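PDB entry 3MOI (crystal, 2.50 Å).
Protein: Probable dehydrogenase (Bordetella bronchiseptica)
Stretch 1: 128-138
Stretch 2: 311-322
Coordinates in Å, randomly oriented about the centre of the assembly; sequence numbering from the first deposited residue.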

ATOM      1  N   PRO A 128       8.292 -19.514  -3.970  1.00 35.57           N
ATOM      2  CA  PRO A 128       9.533 -19.481  -3.172  1.00 35.75           C
ATOM      3  C   PRO A 128       9.908 -18.109  -2.681  1.00 34.85           C
ATOM      4  O   PRO A 128      10.563 -18.005  -1.678  1.00 36.10           O
ATOM      5  N   VAL A 129       9.526 -17.042  -3.358  1.00 34.09           N
ATOM      6  CA  VAL A 129       9.847 -15.732  -2.790  1.00 33.71           C
ATOM      7  C   VAL A 129       9.203 -15.545  -1.412  1.00 33.79           C
ATOM      8  O   VAL A 129       9.840 -15.009  -0.497  1.00 33.28           O
ATOM      9  N   VAL A 130       7.985 -16.067  -1.234  1.00 34.03           N
ATOM     10  CA  VAL A 130       7.297 -16.000   0.050  1.00 33.70           C
ATOM     11  C   VAL A 130       7.938 -16.906   1.067  1.00 33.99           C
ATOM     12  O   VAL A 130       8.101 -16.564   2.223  1.00 34.19           O
ATOM     13  N   ARG A 131       8.332 -18.073   0.652  1.00 34.79           N
ATOM     14  CA  ARG A 131       9.085 -18.946   1.556  1.00 35.83           C
ATOM     15  C   ARG A 131      10.393 -18.303   1.929  1.00 34.36           C
ATOM     16  O   ARG A 131      10.839 -18.373   3.087  1.00 34.58           O
ATOM     17  N   THR A 132      10.998 -17.631   0.966  1.00 33.84           N
ATOM     18  CA  THR A 132      12.260 -16.939   1.247  1.00 33.71           C
ATOM     19  C   THR A 132      12.064 -15.830   2.229  1.00 33.14           C
ATOM     20  O   THR A 132      12.903 -15.695   3.104  1.00 35.07           O
ATOM     21  N   LEU A 133      10.986 -15.061   2.096  1.00 32.26           N
ATOM     22  CA  LEU A 133      10.697 -13.984   3.041  1.00 32.76           C
ATOM     23  C   LEU A 133      10.531 -14.588   4.422  1.00 34.05           C
ATOM     24  O   LEU A 133      11.067 -14.049   5.376  1.00 33.81           O
ATOM     25  N   ARG A 134       9.826 -15.727   4.533  1.00 35.77           N
ATOM     26  CA  ARG A 134       9.681 -16.400   5.838  1.00 37.06           C
ATOM     27  C   ARG A 134      11.066 -16.754   6.388  1.00 36.96           C
ATOM     28  O   ARG A 134      11.434 -16.369   7.512  1.00 36.31           O
ATOM     29  N   ALA A 135      11.855 -17.462   5.602  1.00 37.23           N
ATOM     30  CA  ALA A 135      13.189 -17.874   6.129  1.00 37.58           C
ATOM     31  C   ALA A 135      13.949 -16.654   6.717  1.00 37.59           C
ATOM     32  O   ALA A 135      14.468 -16.694   7.839  1.00 37.16           O
ATOM     33  N   ILE A 136      13.912 -15.534   6.006  1.00 37.94           N
ATOM     34  CA  ILE A 136      14.646 -14.342   6.450  1.00 37.90           C
ATOM     35  C   ILE A 136      14.145 -13.828   7.797  1.00 39.20           C
ATOM     36  O   ILE A 136      14.921 -13.519   8.679  1.00 41.24           O
ATOM     37  N   VAL A 137      12.846 -13.776   7.962  1.00 40.14           N
ATOM     38  CA  VAL A 137      12.236 -13.406   9.225  1.00 40.54           C
ATOM     39  C   VAL A 137      12.615 -14.355  10.364  1.00 42.49           C
ATOM     40  O   VAL A 137      13.129 -13.867  11.358  1.00 43.01           O
ATOM     41  N   GLN A 138      12.404 -15.683  10.239  1.00 44.68           N
ATOM     42  CA  GLN A 138      12.770 -16.650  11.320  1.00 46.30           C
ATOM     43  C   GLN A 138      14.270 -16.575  11.654  1.00 46.64           C
ATOM     44  O   GLN A 138      14.696 -16.655  12.826  1.00 45.40           O
ATOM     45  N   ASP A 311      13.805  -3.416   5.388  1.00 37.70           N
ATOM     46  CA  ASP A 311      12.604  -3.702   4.640  1.00 38.31           C
ATOM     47  C   ASP A 311      12.940  -4.830   3.690  1.00 37.66           C
ATOM     48  O   ASP A 311      14.053  -4.881   3.171  1.00 37.34           O
ATOM     49  N   LEU A 312      11.969  -5.734   3.480  1.00 36.86           N
ATOM     50  CA  LEU A 312      12.121  -6.877   2.628  1.00 36.38           C
ATOM     51  C   LEU A 312      11.148  -6.744   1.466  1.00 36.11           C
ATOM     52  O   LEU A 312      10.025  -6.296   1.660  1.00 35.10           O
ATOM     53  N   ARG A 313      11.555  -7.194   0.279  1.00 36.31           N
ATOM     54  CA  ARG A 313      10.712  -7.138  -0.912  1.00 36.86           C
ATOM     55  C   ARG A 313      11.044  -8.267  -1.888  1.00 37.38           C
ATOM     56  O   ARG A 313      12.205  -8.608  -2.071  1.00 36.79           O
ATOM     57  N   ALA A 314      10.024  -8.857  -2.506  1.00 37.87           N
ATOM     58  CA  ALA A 314      10.254  -9.986  -3.397  1.00 38.09           C
ATOM     59  C   ALA A 314      10.867  -9.440  -4.656  1.00 39.00           C
ATOM     60  O   ALA A 314      10.517  -8.347  -5.062  1.00 39.64           O
ATOM     61  N   SER A 315      11.802 -10.188  -5.243  1.00 39.44           N
ATOM     62  CA  SER A 315      12.419  -9.818  -6.502  1.00 39.87           C
ATOM     63  C   SER A 315      12.214 -10.930  -7.515  1.00 40.44           C
ATOM     64  O   SER A 315      11.724 -12.032  -7.179  1.00 40.50           O
ATOM     65  N   PRO A 316      12.633 -10.682  -8.748  1.00 40.38           N
ATOM     66  CA  PRO A 316      12.609 -11.751  -9.747  1.00 41.25           C
ATOM     67  C   PRO A 316      13.515 -12.948  -9.445  1.00 40.96           C
ATOM     68  O   PRO A 316      13.311 -14.001  -9.998  1.00 41.20           O
ATOM     69  N   GLU A 317      14.507 -12.773  -8.584  1.00 41.07           N
ATOM     70  CA  GLU A 317      15.453 -13.829  -8.257  1.00 41.11           C
ATOM     71  C   GLU A 317      15.375 -14.281  -6.777  1.00 40.12           C
ATOM     72  O   GLU A 317      15.989 -15.273  -6.402  1.00 40.66           O
ATOM     73  N   GLY A 318      14.641 -13.576  -5.924  1.00 38.57           N
ATOM     74  CA  GLY A 318      14.700 -13.896  -4.510  1.00 37.30           C
ATOM     75  C   GLY A 318      14.150 -12.760  -3.710  1.00 37.22           C
ATOM     76  O   GLY A 318      13.058 -12.251  -4.013  1.00 37.99           O
ATOM     77  N   VAL A 319      14.884 -12.338  -2.692  1.00 36.60           N
ATOM     78  CA  VAL A 319      14.430 -11.218  -1.893  1.00 36.32           C
ATOM     79  C   VAL A 319      15.435 -10.082  -1.832  1.00 36.68           C
ATOM     80  O   VAL A 319      16.631 -10.274  -1.549  1.00 37.12           O
ATOM     81  N   LEU A 320      14.925  -8.876  -2.047  1.00 36.41           N
ATOM     82  CA  LEU A 320      15.721  -7.677  -1.949  1.00 36.20           C
ATOM     83  C   LEU A 320      15.664  -7.255  -0.478  1.00 35.66           C
ATOM     84  O   LEU A 320      14.578  -7.033   0.030  1.00 36.41           O
ATOM     85  N   VAL A 321      16.817  -7.230   0.207  1.00 34.69           N
ATOM     86  CA  VAL A 321      16.908  -6.805   1.611  1.00 33.32           C
ATOM     87  C   VAL A 321      17.479  -5.404   1.688  1.00 33.80           C
ATOM     88  O   VAL A 321      18.684  -5.217   1.503  1.00 33.82           O
ATOM     89  N   TYR A 322      16.622  -4.423   1.993  1.00 34.07           N
ATOM     90  CA  TYR A 322      17.071  -3.030   2.144  1.00 33.61           C
ATOM     91  C   TYR A 322      17.520  -2.807   3.555  1.00 33.85           C
ATOM     92  O   TYR A 322      16.712  -2.541   4.421  1.00 31.38           O
TER

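No hydrogen bond crosses between these two stretches: 451 Å² of surface, summed over both sides, is buried mainly by apolar residues, with a few backbone oxygens against methyl groups. The closest CA pair is Val129 CA and Gly318 CA, 5.5 Å apart. The phi/psi of Gly318, 163/-131, would jam a CB against the preceding carbonyl oxygen, so the backbone alone calls for glycine here.

From the helix, Val129, Thr132 and Ile136 direct their CA-to-CB bonds toward the hairpin. Val129 (chi1 -60°, m) sits over the turn end: its CG2 is 3.8 Å from Ala314 CB, while its CG1 lies 3.7 Å from Ser315 O and 3.8 Å from Gly318 O. Leu133 starts sideways, but its m,t rotamer brings CD2 within 3.6 Å of Leu312 CB and 3.8 Å of Val319 CG1, so one methyl touches both strands. Ile136, also m,t, does the same with two branches: CG2 is 3.9 Å from Leu312 CD2, and CD1 is 3.8 Å from Val319 CB. Val137 (t) adds a flanking contact, CG2 to Leu312 CD2 at 4.0 Å.

On the hairpin, Leu312, Ala314 and Val319 point toward the helix. Val319 (t) places CG2 3.7 Å from Thr132 CG2. Leu312 (chi1 -82°, m; chi2 21°, between wells) meets Leu133, Ile136 and Val137. Arg313 and Leu320 alternate away, as expected along extended strands.

The side-chain hydrogen bonds described here run within each stretch, and Thr132 OG1, Arg313 NH1 and Ser315 OG have further partners elsewhere in the structure. Thr132 (m) turns its hydroxyl back along the helix, OG1 donating to Pro128 O at 2.6 Å, which leaves its methyl for Val319. Ser315 OG accepts from Glu317 N at 3.0 Å and, weakly, from Gly318 N at 2.8 Å, bracing the turn. Behind the packed face, Arg313 NH1 donates to Tyr322 OH at 3.2 Å.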

ATOM      1  CB  PRO A 128      10.624 -19.988  -4.151  1.00 35.84           C
ATOM      2  CG  PRO A 128       9.874 -20.747  -5.197  1.00 36.02           C
ATOM      3  CD  PRO A 128       8.522 -20.033  -5.322  1.00 35.65           C
ATOM      4  CB  VAL A 129       9.538 -14.561  -3.733  1.00 34.06           C
ATOM      5  CG1 VAL A 129      10.358 -14.706  -5.061  1.00 32.33           C
ATOM      6  CG2 VAL A 129       8.051 -14.437  -3.989  1.00 33.40           C
ATOM      7  CB  VAL A 130       5.840 -16.365  -0.105  1.00 34.36           C
ATOM      8  CG1 VAL A 130       5.184 -16.470   1.244  1.00 32.50           C
ATOM      9  CG2 VAL A 130       5.122 -15.323  -1.053  1.00 33.21           C
ATOM     10  CB  ARG A 131       9.356 -20.268   0.875  1.00 36.71           C
ATOM     11  CG  ARG A 131      10.117 -21.322   1.702  1.00 42.71           C
ATOM     12  CD  ARG A 131       9.935 -22.683   0.972  1.00 49.50           C
ATOM     13  NE  ARG A 131      11.167 -23.467   0.940  1.00 55.49           N
ATOM     14  CZ  ARG A 131      11.287 -24.718   1.397  1.00 59.68           C
ATOM     15  NH1 ARG A 131      10.248 -25.368   1.953  1.00 59.84           N
ATOM     16  NH2 ARG A 131      12.466 -25.331   1.307  1.00 59.32           N
ATOM     17  CB  THR A 132      12.957 -16.394  -0.002  1.00 34.23           C
ATOM     18  OG1 THR A 132      13.000 -17.429  -0.984  1.00 31.63           O
ATOM     19  CG2 THR A 132      14.380 -15.930   0.342  1.00 32.41           C
ATOM     20  CB  LEU A 133       9.457 -13.118   2.657  1.00 31.83           C
ATOM     21  CG  LEU A 133       9.534 -12.164   1.423  1.00 30.89           C
ATOM     22  CD1 LEU A 133       8.143 -11.834   0.810  1.00 27.06           C
ATOM     23  CD2 LEU A 133      10.273 -10.837   1.651  1.00 29.77           C
ATOM     24  CB  ARG A 134       8.770 -17.655   5.786  1.00 37.34           C
ATOM     25  CG  ARG A 134       8.695 -18.429   7.106  1.00 40.15           C
ATOM     26  CD  ARG A 134       7.971 -19.872   6.973  1.00 47.15           C
ATOM     27  NE  ARG A 134       6.626 -19.752   7.561  1.00 52.73           N
ATOM     28  CZ  ARG A 134       6.107 -20.380   8.620  1.00 54.03           C
ATOM     29  NH1 ARG A 134       6.716 -21.392   9.265  1.00 51.87           N
ATOM     30  NH2 ARG A 134       4.875 -19.987   8.988  1.00 58.71           N
ATOM     31  CB  ALA A 135      13.969 -18.586   5.074  1.00 36.50           C
ATOM     32  CB  ILE A 136      14.591 -13.240   5.371  1.00 37.43           C
ATOM     33  CG1 ILE A 136      15.470 -13.668   4.184  1.00 35.89           C
ATOM     34  CG2 ILE A 136      15.017 -11.932   5.922  1.00 34.19           C
ATOM     35  CD1 ILE A 136      15.158 -12.988   2.893  1.00 32.18           C
ATOM     36  CB  VAL A 137      10.674 -13.266   9.066  1.00 40.77           C
ATOM     37  CG1 VAL A 137       9.996 -13.048  10.404  1.00 38.49           C
ATOM     38  CG2 VAL A 137      10.332 -12.098   8.079  1.00 37.05           C
ATOM     39  CB  GLN A 138      12.483 -18.104  10.913  1.00 47.54           C
ATOM     40  CG  GLN A 138      11.028 -18.622  11.006  1.00 52.88           C
ATOM     41  CD  GLN A 138      10.777 -19.985  10.196  1.00 60.28           C
ATOM     42  OE1 GLN A 138      11.493 -20.324   9.221  1.00 62.27           O
ATOM     43  NE2 GLN A 138       9.740 -20.726  10.601  1.00 62.04           N
ATOM     44  CB  ASP A 311      12.083  -2.491   3.858  1.00 38.78           C
ATOM     45  CG  ASP A 311      11.645  -1.336   4.785  1.00 42.47           C
ATOM     46  OD1 ASP A 311      11.307  -1.589   5.974  1.00 44.59           O
ATOM     47  OD2 ASP A 311      11.708  -0.164   4.344  1.00 42.01           O
ATOM     48  CB  LEU A 312      11.759  -8.114   3.417  1.00 36.43           C
ATOM     49  CG  LEU A 312      12.693  -8.844   4.361  1.00 38.20           C
ATOM     50  CD1 LEU A 312      13.827  -8.010   4.851  1.00 39.08           C
ATOM     51  CD2 LEU A 312      11.950  -9.558   5.518  1.00 36.77           C
ATOM     52  CB  ARG A 313      10.986  -5.825  -1.602  1.00 37.99           C
ATOM     53  CG  ARG A 313      10.283  -5.603  -2.925  1.00 38.88           C
ATOM     54  CD  ARG A 313      10.875  -4.373  -3.597  1.00 38.22           C
ATOM     55  NE  ARG A 313      10.225  -4.122  -4.877  1.00 36.51           N
ATOM     56  CZ  ARG A 313      10.743  -3.411  -5.847  1.00 36.08           C
ATOM     57  NH1 ARG A 313      11.961  -2.867  -5.741  1.00 39.26           N
ATOM     58  NH2 ARG A 313      10.025  -3.248  -6.937  1.00 38.30           N
ATOM     59  CB  ALA A 314       8.980 -10.719  -3.719  1.00 37.68           C
ATOM     60  CB  SER A 315      13.912  -9.606  -6.277  1.00 40.06           C
ATOM     61  OG  SER A 315      14.628 -10.835  -6.335  1.00 41.75           O
ATOM     62  CB  PRO A 316      13.112 -11.054 -11.029  1.00 41.39           C
ATOM     63  CG  PRO A 316      13.132  -9.611 -10.729  1.00 40.92           C
ATOM     64  CD  PRO A 316      13.362  -9.521  -9.246  1.00 40.84           C
ATOM     65  CB  GLU A 317      16.884 -13.363  -8.606  1.00 41.37           C
ATOM     66  CG  GLU A 317      17.535 -14.058  -9.835  1.00 45.72           C
ATOM     67  CD  GLU A 317      17.594 -13.211 -11.143  1.00 51.01           C
ATOM     68  OE1 GLU A 317      17.926 -11.976 -11.114  1.00 49.66           O
ATOM     69  OE2 GLU A 317      17.320 -13.830 -12.215  1.00 54.76           O
ATOM     70  CB  VAL A 319      14.096 -11.635  -0.468  1.00 36.06           C
ATOM     71  CG1 VAL A 319      13.793 -10.404   0.341  1.00 34.85           C
ATOM     72  CG2 VAL A 319      12.894 -12.671  -0.451  1.00 35.83           C
ATOM     73  CB  LEU A 320      15.178  -6.600  -2.918  1.00 36.01           C
ATOM     74  CG  LEU A 320      15.682  -6.752  -4.376  1.00 36.45           C
ATOM     75  CD1 LEU A 320      14.808  -5.981  -5.381  1.00 34.24           C
ATOM     76  CD2 LEU A 320      17.220  -6.322  -4.540  1.00 37.16           C
ATOM     77  CB  VAL A 321      17.826  -7.707   2.449  1.00 32.02           C
ATOM     78  CG1 VAL A 321      17.921  -7.215   3.887  1.00 28.87           C
ATOM     79  CG2 VAL A 321      17.338  -9.095   2.405  1.00 32.58           C
ATOM     80  CB  TYR A 322      15.951  -2.069   1.793  1.00 32.96           C
ATOM     81  CG  TYR A 322      15.559  -2.183   0.351  1.00 34.51           C
ATOM     82  CD1 TYR A 322      16.140  -1.374  -0.647  1.00 37.57           C
ATOM     83  CD2 TYR A 322      14.646  -3.137  -0.048  1.00 34.80           C
ATOM     84  CE1 TYR A 322      15.752  -1.518  -2.010  1.00 38.33           C
ATOM     85  CE2 TYR A 322      14.262  -3.268  -1.372  1.00 35.60           C
ATOM     86  CZ  TYR A 322      14.801  -2.482  -2.339  1.00 37.07           C
ATOM     87  OH  TYR A 322      14.349  -2.688  -3.615  1.00 39.25           O
TER